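Local coordinates for protein endoglucanase (PDB 1DYS) that hydrolyses internal beta-1,4-glucosidic linkages of cellulose as a family 6 endoglucanase, helping to recycle plant biomass, at residues R91-G96 with I141-T146; A133-P138 with G215-V220; P158-I163 with A197-T202; I53-L58 with S99-L104; S221-Y226 with E314-C319. All coordinates share one frame; numbering follows the deposited sequence.

Following the chain from its N terminus, interaction 4 joins 53-58 to 99-104 and closes a loop holding helix 60-74 and strand 79-85. Interaction 1 crosses it, running from 91-96 within that loop to helix 140-146. Interaction 2 crosses interaction 1 in turn, bringing 133-138 against 215-220 inside the barrel, past the intervening strand 175-180, and interaction 3, between helices 150-169 and 190-207, is nested inside the loop closed by interaction 2. Interaction 5 follows in series and joins the loops after strands 215-218 and 303-307. Met144 of 141-146 packs on Gln160, Ile163 and Glu199 of interaction 3, Ser99 bonds to Asp92 between interactions 4 and 1, and Asn219 OD1 accepts from Asn224 N between interactions 2 and 5.

Interaction 1: residues R91-G96 with I141-T146; sequences RDCSAG and IGNMVT
Asn143 and Ser94 each turn the first atom beyond CB beside their own backbone N, opposite the carbonyl carbon. For Asn143 (chi1 -82°) this carries the amide off helix 140-146 to the short 3-10 turn 93-95. The turn belongs to the loop after strand 79-85 of the family 6 alpha/beta barrel, and beside it stands Asp92, the probable proton donor.

Asn143 OD1 is gripped twice by one residue, accepting from Ser94 N at 3.0 Å and, in one of two serine conformers, from Ser94 OG at 2.8 Å. The two donors come from opposite faces of the amide plane, the backbone N lying 38° out of it and the hydroxyl tilted by 22°. The backbone N-H probably limits rotation of the amide, as does Asp139 O, which accepts from ND2; the hydroxyl's share is less certain. The other end of the amide faces Asp92. Asn143 ND2 donates to a water at 3.0 Å, and that water donates to Asp92 OD1 at 2.7 Å. Asp92 OD2 is bonded to Ser99 OG and Tyr86 OH. Asn143 thus probably acts from a second shell, reaching Asp92 through water and Asp139 through its backbone carbonyl. Replacing it with a leucine would probably leave Ser94 N without its acceptor and the water beside Asp92 OD1 without the amide.

Trp186, which probably binds substrate, packs near the same amide. On the loop side Cys93, tied by disulfide to Cys152 of helix 150-169, rests its SG 3.8 Å from Asn143 CB.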
# COMPACT_ATOMS: atom_id res chain seq x y z
N ARG A 91 -4.79 -10.27 6.04
CA ARG A 91 -5.85 -9.26 6.08
C ARG A 91 -6.72 -9.26 4.84
O ARG A 91 -6.22 -9.47 3.73
CB ARG A 91 -5.15 -7.89 6.16
CG ARG A 91 -6.00 -6.82 6.86
CD ARG A 91 -5.15 -5.61 7.23
NE ARG A 91 -4.76 -4.84 6.03
CZ ARG A 91 -4.05 -3.71 6.16
NH1 ARG A 91 -3.65 -3.17 7.31
NH2 ARG A 91 -3.71 -3.08 5.00
N ASP A 92 -8.06 -9.15 5.03
CA ASP A 92 -8.99 -9.17 3.91
C ASP A 92 -8.76 -10.40 3.03
O ASP A 92 -8.60 -10.32 1.82
CB ASP A 92 -8.86 -7.91 3.05
CG ASP A 92 -9.20 -6.66 3.85
OD1 ASP A 92 -10.40 -6.56 4.21
OD2 ASP A 92 -8.35 -5.79 4.16
N CYS A 93 -8.91 -11.58 3.68
CA CYS A 93 -8.49 -12.80 2.98
C CYS A 93 -9.24 -13.09 1.71
O CYS A 93 -8.77 -13.78 0.78
CB CYS A 93 -8.51 -13.99 3.95
SG CYS A 93 -10.16 -14.47 4.50
N SER A 94 -10.49 -12.62 1.56
CA SER A 94 -11.29 -12.92 0.38
C SER A 94 -10.68 -12.43 -0.91
O SER A 94 -11.00 -13.03 -1.94
CB SER A 94 -12.73 -12.44 0.52
OG SER A 94 -13.42 -13.23 1.48
N ALA A 95 -9.72 -11.50 -0.89
CA ALA A 95 -9.06 -11.04 -2.10
C ALA A 95 -7.89 -11.96 -2.45
O ALA A 95 -7.37 -11.86 -3.56
CB ALA A 95 -8.63 -9.60 -1.88
N GLY A 96 -7.54 -12.91 -1.57
CA GLY A 96 -6.56 -13.92 -1.94
C GLY A 96 -5.14 -13.75 -1.49
O GLY A 96 -4.31 -14.66 -1.63
N ILE A 141 -14.34 -10.38 10.63
CA ILE A 141 -15.45 -11.35 10.84
C ILE A 141 -16.25 -11.61 9.60
O ILE A 141 -16.66 -12.76 9.31
CB ILE A 141 -16.27 -10.84 12.02
CG1 ILE A 141 -15.42 -11.03 13.28
CG2 ILE A 141 -17.59 -11.61 12.17
CD1 ILE A 141 -16.09 -10.43 14.50
N GLY A 142 -16.46 -10.62 8.73
CA GLY A 142 -17.14 -10.82 7.45
C GLY A 142 -16.40 -11.90 6.65
O GLY A 142 -17.01 -12.85 6.17
N ASN A 143 -15.10 -11.74 6.50
CA ASN A 143 -14.27 -12.69 5.75
C ASN A 143 -14.29 -14.07 6.40
O ASN A 143 -14.20 -15.08 5.67
CB ASN A 143 -12.87 -12.07 5.65
CG ASN A 143 -12.67 -11.05 4.56
OD1 ASN A 143 -12.54 -11.45 3.41
ND2 ASN A 143 -12.64 -9.78 4.94
N MET A 144 -14.41 -14.16 7.72
CA MET A 144 -14.50 -15.43 8.41
C MET A 144 -15.84 -16.14 8.19
O MET A 144 -15.83 -17.36 7.96
CB MET A 144 -14.33 -15.25 9.91
CG MET A 144 -13.00 -15.67 10.50
SD MET A 144 -12.79 -14.79 12.06
CE MET A 144 -11.75 -13.44 11.54
N VAL A 145 -16.96 -15.43 8.21
CA VAL A 145 -18.28 -16.00 7.98
C VAL A 145 -18.57 -16.43 6.56
O VAL A 145 -19.25 -17.43 6.30
CB VAL A 145 -19.40 -14.99 8.36
CG1 VAL A 145 -20.77 -15.38 7.81
CG2 VAL A 145 -19.48 -14.79 9.86
N THR A 146 -18.23 -15.61 5.58
CA THR A 146 -18.58 -15.90 4.20
C THR A 146 -17.38 -16.31 3.37
O THR A 146 -17.50 -16.62 2.18
CB THR A 146 -19.28 -14.67 3.61
OG1 THR A 146 -18.34 -13.58 3.66
CG2 THR A 146 -20.51 -14.29 4.42
O HOH W 1 -12.47 -7.67 2.84
O HOH W 2 -16.31 -13.50 1.36

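Interaction 2: residues A133-P138 with G215-V220; sequences AVILEP and GFSSNV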
# COMPACT_ATOMS: atom_id res chain seq x y z
N ALA A 133 -11.64 4.46 22.17
CA ALA A 133 -12.55 3.55 21.51
C ALA A 133 -11.76 2.87 20.37
O ALA A 133 -11.26 3.59 19.51
CB ALA A 133 -13.75 4.20 20.83
N VAL A 134 -11.59 1.57 20.51
CA VAL A 134 -10.75 0.88 19.52
C VAL A 134 -11.63 -0.04 18.71
O VAL A 134 -12.28 -0.95 19.18
CB VAL A 134 -9.62 0.06 20.19
CG1 VAL A 134 -8.83 -0.71 19.15
CG2 VAL A 134 -8.74 0.97 21.02
N ILE A 135 -11.62 0.15 17.38
CA ILE A 135 -12.29 -0.69 16.45
C ILE A 135 -11.31 -1.79 16.07
O ILE A 135 -10.18 -1.52 15.65
CB ILE A 135 -12.80 0.07 15.22
CG1 ILE A 135 -14.00 0.90 15.69
CG2 ILE A 135 -13.12 -0.90 14.09
CD1 ILE A 135 -14.65 1.71 14.56
N LEU A 136 -11.80 -3.01 16.27
CA LEU A 136 -10.92 -4.13 16.00
C LEU A 136 -11.20 -4.78 14.65
O LEU A 136 -12.19 -5.41 14.36
CB LEU A 136 -11.06 -5.24 17.04
CG LEU A 136 -10.82 -4.81 18.49
CD1 LEU A 136 -11.46 -5.85 19.39
CD2 LEU A 136 -9.34 -4.63 18.74
N GLU A 137 -10.16 -4.72 13.83
CA GLU A 137 -10.01 -5.38 12.55
C GLU A 137 -11.20 -5.41 11.62
O GLU A 137 -11.95 -6.39 11.41
CB GLU A 137 -9.55 -6.84 12.82
CG GLU A 137 -8.18 -6.94 13.49
CD GLU A 137 -7.01 -6.49 12.59
OE1 GLU A 137 -7.21 -6.33 11.37
OE2 GLU A 137 -5.90 -6.41 13.12
N PRO A 138 -11.46 -4.29 10.98
CA PRO A 138 -12.51 -4.10 10.00
C PRO A 138 -12.54 -5.25 9.00
O PRO A 138 -11.57 -5.77 8.46
CB PRO A 138 -12.18 -2.78 9.29
CG PRO A 138 -11.47 -2.04 10.42
CD PRO A 138 -10.62 -3.07 11.15
N GLY A 215 -18.81 -4.00 22.48
CA GLY A 215 -19.70 -4.30 21.41
C GLY A 215 -18.98 -4.25 20.05
O GLY A 215 -17.96 -4.90 19.92
N PHE A 216 -19.68 -3.69 19.07
CA PHE A 216 -19.30 -3.87 17.67
C PHE A 216 -19.22 -2.59 16.86
O PHE A 216 -19.84 -1.62 17.29
CB PHE A 216 -20.35 -4.79 16.96
CG PHE A 216 -20.63 -6.01 17.83
CD1 PHE A 216 -19.70 -7.02 17.90
CD2 PHE A 216 -21.77 -6.06 18.64
CE1 PHE A 216 -19.88 -8.12 18.73
CE2 PHE A 216 -21.95 -7.15 19.45
CZ PHE A 216 -21.02 -8.17 19.52
N SER A 217 -18.59 -2.65 15.68
CA SER A 217 -18.65 -1.47 14.80
C SER A 217 -19.23 -1.94 13.47
O SER A 217 -19.11 -3.12 13.14
CB SER A 217 -17.28 -0.82 14.61
OG SER A 217 -16.29 -1.75 14.11
N SER A 218 -19.84 -1.02 12.72
CA SER A 218 -20.38 -1.40 11.41
C SER A 218 -20.37 -0.19 10.48
O SER A 218 -20.26 0.96 10.91
CB SER A 218 -21.78 -1.98 11.55
OG SER A 218 -22.70 -0.94 11.86
N ASN A 219 -20.46 -0.51 9.18
CA ASN A 219 -20.47 0.47 8.11
C ASN A 219 -19.11 1.15 7.95
O ASN A 219 -19.08 2.20 7.25
CB ASN A 219 -21.56 1.54 8.30
CG ASN A 219 -22.13 2.08 6.99
OD1 ASN A 219 -22.38 1.24 6.12
ND2 ASN A 219 -22.33 3.40 6.94
N VAL A 220 -18.05 0.65 8.58
CA VAL A 220 -16.75 1.31 8.45
C VAL A 220 -16.31 1.21 7.00
O VAL A 220 -16.28 0.18 6.35
CB VAL A 220 -15.69 0.70 9.38
CG1 VAL A 220 -14.35 1.38 9.08
CG2 VAL A 220 -16.16 0.86 10.83
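No ring, amide or carboxylate takes part where Ile135 meets Ser217 and Val220, leaving no flat face or edge to be covered: a branched aliphatic chain is laid against a hydroxymethyl group and a methyl. The two segments end strands 132-136 and 215-218 of the family 6 alpha/beta barrel. These strands are not paired with each other, since strand 175-180 lies between them in the parallel sheet, and their side chains meet in the barrel interior.

Ser217 makes most of the contact. Its CB points toward the other strand, and its OG sits between the backbone N and the carbonyl carbon (chi1 56°), which sets the hydroxyl 3.3 Å from Ile135 CG2. Ile135 CD1 swings past it to lie 3.6 Å from Ser217 CB, so that the isoleucine is touched by the serine along both branches. The polar need of Ser217 OG is met elsewhere, by Asp180 OD1 at the end of the intervening strand.

Ile264 of strand 262-266 packs on both Ile135 and Ser217, extending the core. Toward the active-site end, Val220 lies near Trp52 and Lys310, both probable substrate-binding residues. Its CG2 methyl meets Ile135 CD1 at 4.1 Å.

Interaction 3: residues P158-I163 with A197-T202; sequences PQQEAI and AQEVAT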
# COMPACT_ATOMS: atom_id res chain seq x y z
N PRO A 158 -5.82 -19.26 12.75
CA PRO A 158 -4.86 -18.29 13.22
C PRO A 158 -5.49 -16.90 13.30
O PRO A 158 -5.16 -16.10 14.22
CB PRO A 158 -3.70 -18.31 12.19
CG PRO A 158 -3.84 -19.73 11.64
CD PRO A 158 -5.34 -19.97 11.56
N GLN A 159 -6.41 -16.57 12.41
CA GLN A 159 -6.98 -15.20 12.50
C GLN A 159 -7.85 -15.07 13.74
O GLN A 159 -7.85 -14.03 14.43
CB GLN A 159 -7.69 -14.78 11.23
CG GLN A 159 -6.77 -14.46 10.06
CD GLN A 159 -7.59 -14.03 8.85
OE1 GLN A 159 -8.75 -14.35 8.72
NE2 GLN A 159 -6.97 -13.28 7.96
N GLN A 160 -8.56 -16.13 14.11
CA GLN A 160 -9.37 -16.10 15.33
C GLN A 160 -8.48 -15.95 16.54
O GLN A 160 -8.73 -15.18 17.47
CB GLN A 160 -10.26 -17.32 15.48
CG GLN A 160 -11.36 -17.46 14.43
CD GLN A 160 -12.12 -18.76 14.61
OE1 GLN A 160 -11.69 -19.64 15.35
NE2 GLN A 160 -13.26 -18.94 13.96
N GLU A 161 -7.34 -16.68 16.54
CA GLU A 161 -6.37 -16.56 17.61
C GLU A 161 -5.77 -15.15 17.65
O GLU A 161 -5.58 -14.59 18.73
CB GLU A 161 -5.25 -17.60 17.44
CG GLU A 161 -4.15 -17.44 18.49
CD GLU A 161 -3.12 -18.55 18.45
OE1 GLU A 161 -3.39 -19.59 17.83
OE2 GLU A 161 -2.04 -18.39 19.06
N ALA A 162 -5.51 -14.56 16.47
CA ALA A 162 -4.97 -13.21 16.45
C ALA A 162 -5.92 -12.19 17.08
O ALA A 162 -5.48 -11.33 17.86
CB ALA A 162 -4.67 -12.72 15.03
N ILE A 163 -7.19 -12.26 16.70
CA ILE A 163 -8.15 -11.27 17.22
C ILE A 163 -8.38 -11.48 18.72
O ILE A 163 -8.40 -10.55 19.56
CB ILE A 163 -9.45 -11.35 16.43
CG1 ILE A 163 -9.25 -11.00 14.94
CG2 ILE A 163 -10.42 -10.34 17.07
CD1 ILE A 163 -10.52 -11.04 14.11
N ALA A 197 -22.94 -14.05 14.94
CA ALA A 197 -22.86 -14.15 16.39
C ALA A 197 -22.01 -15.31 16.86
O ALA A 197 -21.35 -15.21 17.90
CB ALA A 197 -24.27 -14.28 16.98
N GLN A 198 -22.02 -16.42 16.11
CA GLN A 198 -21.24 -17.60 16.44
C GLN A 198 -19.75 -17.28 16.35
O GLN A 198 -18.94 -17.68 17.18
CB GLN A 198 -21.60 -18.77 15.51
CG GLN A 198 -20.81 -20.05 15.85
CD GLN A 198 -21.18 -20.43 17.28
OE1 GLN A 198 -22.37 -20.66 17.51
NE2 GLN A 198 -20.24 -20.46 18.21
N GLU A 199 -19.41 -16.53 15.28
CA GLU A 199 -18.01 -16.11 15.10
C GLU A 199 -17.53 -15.27 16.26
O GLU A 199 -16.41 -15.47 16.77
CB GLU A 199 -17.85 -15.37 13.78
CG GLU A 199 -16.55 -15.60 13.05
CD GLU A 199 -15.96 -16.99 13.15
OE1 GLU A 199 -16.65 -18.01 13.13
OE2 GLU A 199 -14.70 -17.03 13.25
N VAL A 200 -18.33 -14.29 16.71
CA VAL A 200 -17.99 -13.49 17.87
C VAL A 200 -17.88 -14.36 19.12
O VAL A 200 -16.97 -14.17 19.91
CB VAL A 200 -19.05 -12.38 18.02
CG1 VAL A 200 -18.89 -11.63 19.31
CG2 VAL A 200 -19.01 -11.44 16.81
N ALA A 201 -18.84 -15.30 19.28
CA ALA A 201 -18.73 -16.14 20.48
C ALA A 201 -17.40 -16.92 20.46
O ALA A 201 -16.75 -17.00 21.50
CB ALA A 201 -19.91 -17.06 20.71
N THR A 202 -17.05 -17.53 19.35
CA THR A 202 -15.80 -18.29 19.24
C THR A 202 -14.59 -17.43 19.52
O THR A 202 -13.68 -17.87 20.23
CB THR A 202 -15.70 -18.93 17.85
OG1 THR A 202 -16.79 -19.84 17.70
CG2 THR A 202 -14.38 -19.63 17.63
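Two of the helices that wrap the outside of the family 6 alpha/beta barrel, 150-169 and 190-207, meet here through Gln160, Glu199 and Thr202. They are helices of successive beta-alpha-beta units, following strands 132-136 and 175-180, and between these two segments the contact is made by an amide, a carboxylate and a threonine methyl.

Gln160 reaches straight across. Its chain is extended beyond CG, with CG beside its own backbone N (chi1 -66°), and its NE2 donates to Glu199 OE2. The modelled separation of 2.5 Å is very short and best read with caution. The glutamate comes the other way, bent at chi2 (35°), so that the two chains cross at about a right angle and the amide and carboxylate planes lie 35° apart. The Thr202 CG2 methyl lies over one face of the same amide, 3.5 Å from Gln160 OE1, on the side toward which Glu199 OE2 is also displaced. Thr202 turns its hydroxyl back to its own helix, where OG1 donates to Gln198 O at 3.1 Å, from the face opposite to that used by Thr202 N.

Glu199 OE2 also forms a salt bridge with Arg156, one turn before Gln160, which would tend to keep the carboxylate ionised. A leucine in place of Gln160 would probably leave Glu199 OE2 without the amide at its side, relying more on Arg156, and the Thr202 methyl without the polar end it covers.

Beneath the contact, Met144 of helix 140-146 packs on Gln160 and Ile163 of one helix and Glu199 of the other, bridging them, while Ile163 touches Ile203 of helix 190-207.

Interaction 4: residues I53-L58 with S99-L104; sequences ISNIFL and SGELKL
One direct hydrogen bond carries the contact between Glu101 and the turn at Asn55 and Ile56. Ile56 N donates to Glu101 OE2 at 2.8 Å, meeting the oxygen on its syn side and only 16° out of the carboxylate plane. The glutamate gets there because CG stands between its own N and carbonyl carbon (chi1 70°) and the chain is extended beyond, pushing the carboxylate straight out at the turn. OE2 has a second donor in Asn87 ND2, which probably helps to fix the group.

Van der Waals contacts surround the bond. Asn55 CB lies 3.4 Å from Glu101 OE1 and just as near OE2, touching both oxygens at once. Ile56, crossing the glutamate chain at about a right angle, brings CG1 to 3.4 Å from Glu101 OE2.

Two waters extend the link. One accepts from Glu101 N at 2.8 Å and donates to Ser54 O, joining the backbones; the other donates to Glu101 OE1 and accepts from Phe57 N. Glu101 therefore serves two successive backbone N-H groups, one directly and one through water.

Within 53-58 the turn is braced by an Asx motif, Asn55 OD1 accepting from Leu58 N at 3.0 Å. On the outer side, Phe57 of the second subunit packs on Ile56, Glu101 and Leu102.

Arg91 NH1 also bonds to Ser54 O. The contact thus ties together two loops at the C-terminal ends of the strands of the family 6 alpha/beta barrel, the active-site side, the first holding Ser54, a probable substrate-binding residue.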
# COMPACT_ATOMS: atom_id res chain seq x y z
N ILE A 53 -4.58 2.76 12.33
CA ILE A 53 -3.22 2.24 12.67
C ILE A 53 -3.00 1.01 11.81
O ILE A 53 -3.10 -0.15 12.29
CB ILE A 53 -3.09 1.94 14.16
CG1 ILE A 53 -3.54 3.08 15.09
CG2 ILE A 53 -1.59 1.68 14.44
CD1 ILE A 53 -3.11 4.48 14.76
N SER A 54 -2.88 1.26 10.51
CA SER A 54 -2.97 0.22 9.48
C SER A 54 -1.71 -0.58 9.25
O SER A 54 -1.68 -1.42 8.35
CB SER A 54 -3.48 0.84 8.18
OG SER A 54 -4.71 1.56 8.41
N ASN A 55 -0.65 -0.30 9.97
CA ASN A 55 0.60 -1.04 9.87
C ASN A 55 1.52 -0.61 11.02
O ASN A 55 1.20 0.28 11.82
CB ASN A 55 1.28 -0.90 8.52
CG ASN A 55 1.46 0.56 8.19
OD1 ASN A 55 2.13 1.32 8.88
ND2 ASN A 55 0.76 0.97 7.13
N ILE A 56 2.65 -1.30 11.16
CA ILE A 56 3.58 -1.12 12.28
C ILE A 56 4.17 0.27 12.23
O ILE A 56 4.29 0.91 13.30
CB ILE A 56 4.66 -2.22 12.27
CG1 ILE A 56 4.06 -3.53 12.81
CG2 ILE A 56 5.87 -1.84 13.12
CD1 ILE A 56 4.85 -4.74 12.25
N PHE A 57 4.50 0.78 11.06
CA PHE A 57 4.99 2.15 10.92
C PHE A 57 3.99 3.14 11.58
O PHE A 57 4.42 4.11 12.21
CB PHE A 57 5.15 2.47 9.44
CG PHE A 57 5.58 3.87 9.11
CD1 PHE A 57 6.92 4.20 9.14
CD2 PHE A 57 4.66 4.85 8.81
CE1 PHE A 57 7.33 5.49 8.84
CE2 PHE A 57 5.05 6.13 8.48
CZ PHE A 57 6.39 6.45 8.53
N LEU A 58 2.71 2.98 11.32
CA LEU A 58 1.69 3.85 11.84
C LEU A 58 1.42 3.67 13.33
O LEU A 58 0.60 4.48 13.81
CB LEU A 58 0.38 3.83 11.05
CG LEU A 58 0.55 4.22 9.58
CD1 LEU A 58 -0.71 3.90 8.77
CD2 LEU A 58 0.86 5.72 9.48
N SER A 99 -3.95 -7.88 2.53
CA SER A 99 -3.96 -6.52 2.03
C SER A 99 -2.99 -5.68 2.88
O SER A 99 -2.84 -4.50 2.54
CB SER A 99 -5.36 -5.90 2.18
OG SER A 99 -5.79 -5.93 3.52
N GLY A 100 -2.40 -6.26 3.91
CA GLY A 100 -1.44 -5.57 4.79
C GLY A 100 -0.07 -6.24 4.70
O GLY A 100 0.23 -7.16 3.93
N GLU A 101 0.81 -5.80 5.60
CA GLU A 101 2.19 -6.25 5.61
C GLU A 101 2.42 -7.61 6.23
O GLU A 101 3.51 -8.18 5.96
CB GLU A 101 3.06 -5.18 6.31
CG GLU A 101 2.73 -5.17 7.82
CD GLU A 101 3.20 -3.87 8.45
OE1 GLU A 101 3.86 -3.03 7.80
OE2 GLU A 101 2.87 -3.70 9.64
N LEU A 102 1.45 -8.17 6.95
CA LEU A 102 1.62 -9.45 7.64
C LEU A 102 0.92 -10.58 6.89
O LEU A 102 -0.20 -10.46 6.43
CB LEU A 102 1.10 -9.40 9.08
CG LEU A 102 1.71 -8.30 9.95
CD1 LEU A 102 1.14 -8.41 11.36
CD2 LEU A 102 3.22 -8.40 10.01
N LYS A 103 1.67 -11.65 6.75
CA LYS A 103 1.18 -12.87 6.07
C LYS A 103 1.39 -14.05 7.00
O LYS A 103 2.45 -14.17 7.63
CB LYS A 103 1.97 -13.06 4.77
CG LYS A 103 1.84 -11.87 3.81
CD LYS A 103 2.44 -12.15 2.45
CE LYS A 103 1.88 -11.17 1.40
NZ LYS A 103 2.47 -11.55 0.08
N LEU A 104 0.41 -14.95 7.05
CA LEU A 104 0.54 -16.09 7.96
C LEU A 104 1.74 -16.95 7.61
O LEU A 104 2.45 -17.36 8.53
CB LEU A 104 -0.74 -16.90 8.05
CG LEU A 104 -1.92 -16.20 8.76
CD1 LEU A 104 -3.17 -17.02 8.51
CD2 LEU A 104 -1.62 -16.03 10.24
O HOH W 3 -0.18 -3.59 6.96
O HOH W 4 5.17 -0.85 8.91

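Interaction 5: residues S221-Y226 with E314-C319; sequences SNYNPY and ESDGQC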
# COMPACT_ATOMS: atom_id res chain seq x y z
N SER A 221 -16.02 2.36 6.41
CA SER A 221 -15.67 2.55 5.02
C SER A 221 -16.83 2.29 4.07
O SER A 221 -16.53 2.33 2.88
CB SER A 221 -14.48 1.70 4.55
OG SER A 221 -13.45 1.78 5.55
N ASN A 222 -18.03 2.08 4.58
CA ASN A 222 -19.16 1.80 3.71
C ASN A 222 -20.00 3.09 3.66
O ASN A 222 -19.54 4.16 3.99
CB ASN A 222 -19.95 0.54 4.04
CG ASN A 222 -20.41 -0.16 2.79
OD1 ASN A 222 -21.35 0.29 2.15
ND2 ASN A 222 -19.75 -1.26 2.40
N TYR A 223 -21.15 2.94 3.02
CA TYR A 223 -21.99 4.07 2.67
C TYR A 223 -23.45 3.88 3.05
O TYR A 223 -24.29 4.70 2.60
CB TYR A 223 -21.90 4.20 1.14
CG TYR A 223 -20.52 4.23 0.53
CD1 TYR A 223 -19.85 3.04 0.19
CD2 TYR A 223 -19.87 5.44 0.33
CE1 TYR A 223 -18.57 3.10 -0.34
CE2 TYR A 223 -18.60 5.50 -0.22
CZ TYR A 223 -17.97 4.31 -0.54
OH TYR A 223 -16.72 4.34 -1.13
N ASN A 224 -23.77 2.84 3.82
CA ASN A 224 -25.16 2.60 4.19
C ASN A 224 -25.66 3.70 5.11
O ASN A 224 -24.92 4.33 5.84
CB ASN A 224 -25.27 1.27 4.91
CG ASN A 224 -24.84 0.04 4.15
OD1 ASN A 224 -24.84 0.08 2.93
ND2 ASN A 224 -24.52 -1.05 4.85
N PRO A 225 -26.94 4.05 4.96
CA PRO A 225 -27.55 5.06 5.81
C PRO A 225 -27.81 4.46 7.18
O PRO A 225 -28.04 3.26 7.30
CB PRO A 225 -28.89 5.38 5.10
CG PRO A 225 -29.18 4.07 4.44
CD PRO A 225 -27.88 3.34 4.11
N TYR A 226 -27.70 5.31 8.19
CA TYR A 226 -27.99 4.92 9.56
C TYR A 226 -29.48 4.58 9.67
O TYR A 226 -29.85 3.47 10.01
CB TYR A 226 -27.63 6.03 10.55
CG TYR A 226 -28.04 5.67 11.97
CD1 TYR A 226 -27.43 4.63 12.65
CD2 TYR A 226 -29.03 6.37 12.63
CE1 TYR A 226 -27.78 4.26 13.93
CE2 TYR A 226 -29.39 6.03 13.92
CZ TYR A 226 -28.78 4.99 14.57
OH TYR A 226 -29.14 4.63 15.84
N GLU A 314 -10.02 10.19 1.53
CA GLU A 314 -8.93 9.24 1.26
C GLU A 314 -9.46 8.16 0.33
O GLU A 314 -10.47 7.57 0.64
CB GLU A 314 -8.53 8.56 2.60
CG GLU A 314 -7.70 9.49 3.45
CD GLU A 314 -7.10 8.96 4.73
OE1 GLU A 314 -7.23 7.75 4.99
OE2 GLU A 314 -6.51 9.74 5.51
N SER A 315 -8.84 7.92 -0.82
CA SER A 315 -9.36 6.96 -1.77
C SER A 315 -9.44 5.55 -1.22
O SER A 315 -8.62 5.11 -0.42
CB SER A 315 -8.49 7.00 -3.02
OG SER A 315 -8.93 6.13 -4.04
N ASP A 316 -10.44 4.84 -1.72
CA ASP A 316 -10.58 3.43 -1.45
C ASP A 316 -9.67 2.57 -2.36
O ASP A 316 -9.49 1.40 -2.08
CB ASP A 316 -12.02 2.98 -1.66
CG ASP A 316 -12.97 3.64 -0.66
OD1 ASP A 316 -12.57 3.73 0.51
OD2 ASP A 316 -14.05 4.03 -1.15
N GLY A 317 -9.27 3.18 -3.49
CA GLY A 317 -8.46 2.45 -4.50
C GLY A 317 -8.63 3.17 -5.83
O GLY A 317 -9.46 4.09 -5.93
N GLN A 318 -7.96 2.74 -6.89
CA GLN A 318 -8.03 3.38 -8.19
C GLN A 318 -9.22 2.80 -8.96
O GLN A 318 -9.08 2.00 -9.87
CB GLN A 318 -6.74 3.17 -8.97
CG GLN A 318 -5.49 3.54 -8.22
CD GLN A 318 -4.21 3.28 -9.02
OE1 GLN A 318 -3.55 2.32 -8.64
NE2 GLN A 318 -4.08 4.16 -10.00
N CYS A 319 -10.41 3.22 -8.51
CA CYS A 319 -11.64 2.64 -9.00
C CYS A 319 -12.79 3.56 -8.60
O CYS A 319 -12.58 4.55 -7.89
CB CYS A 319 -11.82 1.25 -8.38
SG CYS A 319 -11.36 0.87 -6.69
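Tyr223 and Asp316 meet from two irregular loops, neither helix nor strand. In 221-226 the chain bends at Ser221 (phi 68°), and Tyr223 N then donates to Asn222 OD1 at 2.8 Å. In 314-319 an ST turn sets the path: Gly317 N donates to Ser315 OG at 3.0 Å, with Asp316 at its centre and its CB pointing to the other loop.

The side chains come from opposite directions. Tyr223 leads with its hydroxyl, CG lying opposite the carbonyl carbon (chi1 -51°), and Asp316 OD2 approaches at the ring edge, near the ring plane, 2.7 Å from Tyr223 OH. Ring and carboxylate planes are 86° apart, so the carboxylate stands upright at the end of the phenol.

Both groups have further partners. The strongest polar partner of the Tyr223 hydroxyl lies outside the two loops, at Val285. Asp316 OD2 accepts from Asn284 N and forms a salt bridge with Arg269, and its OD1 pairs with Lys310, a probable substrate-binding residue, as are Asn222 and Glu314 in the two loops. The carboxylate thus links Arg269, Asn284 and Lys310 beside the probable substrate-binding residues.

The loops follow strands 215-218 and 303-307, which flank strand 262-266 in the barrel sheet. Arg269, beyond the end of that middle strand, joins them, bonding Ser221 O and Asp316 OD2, while Cys319 is fastened by disulfide to Cys283 shortly before strand 288-289.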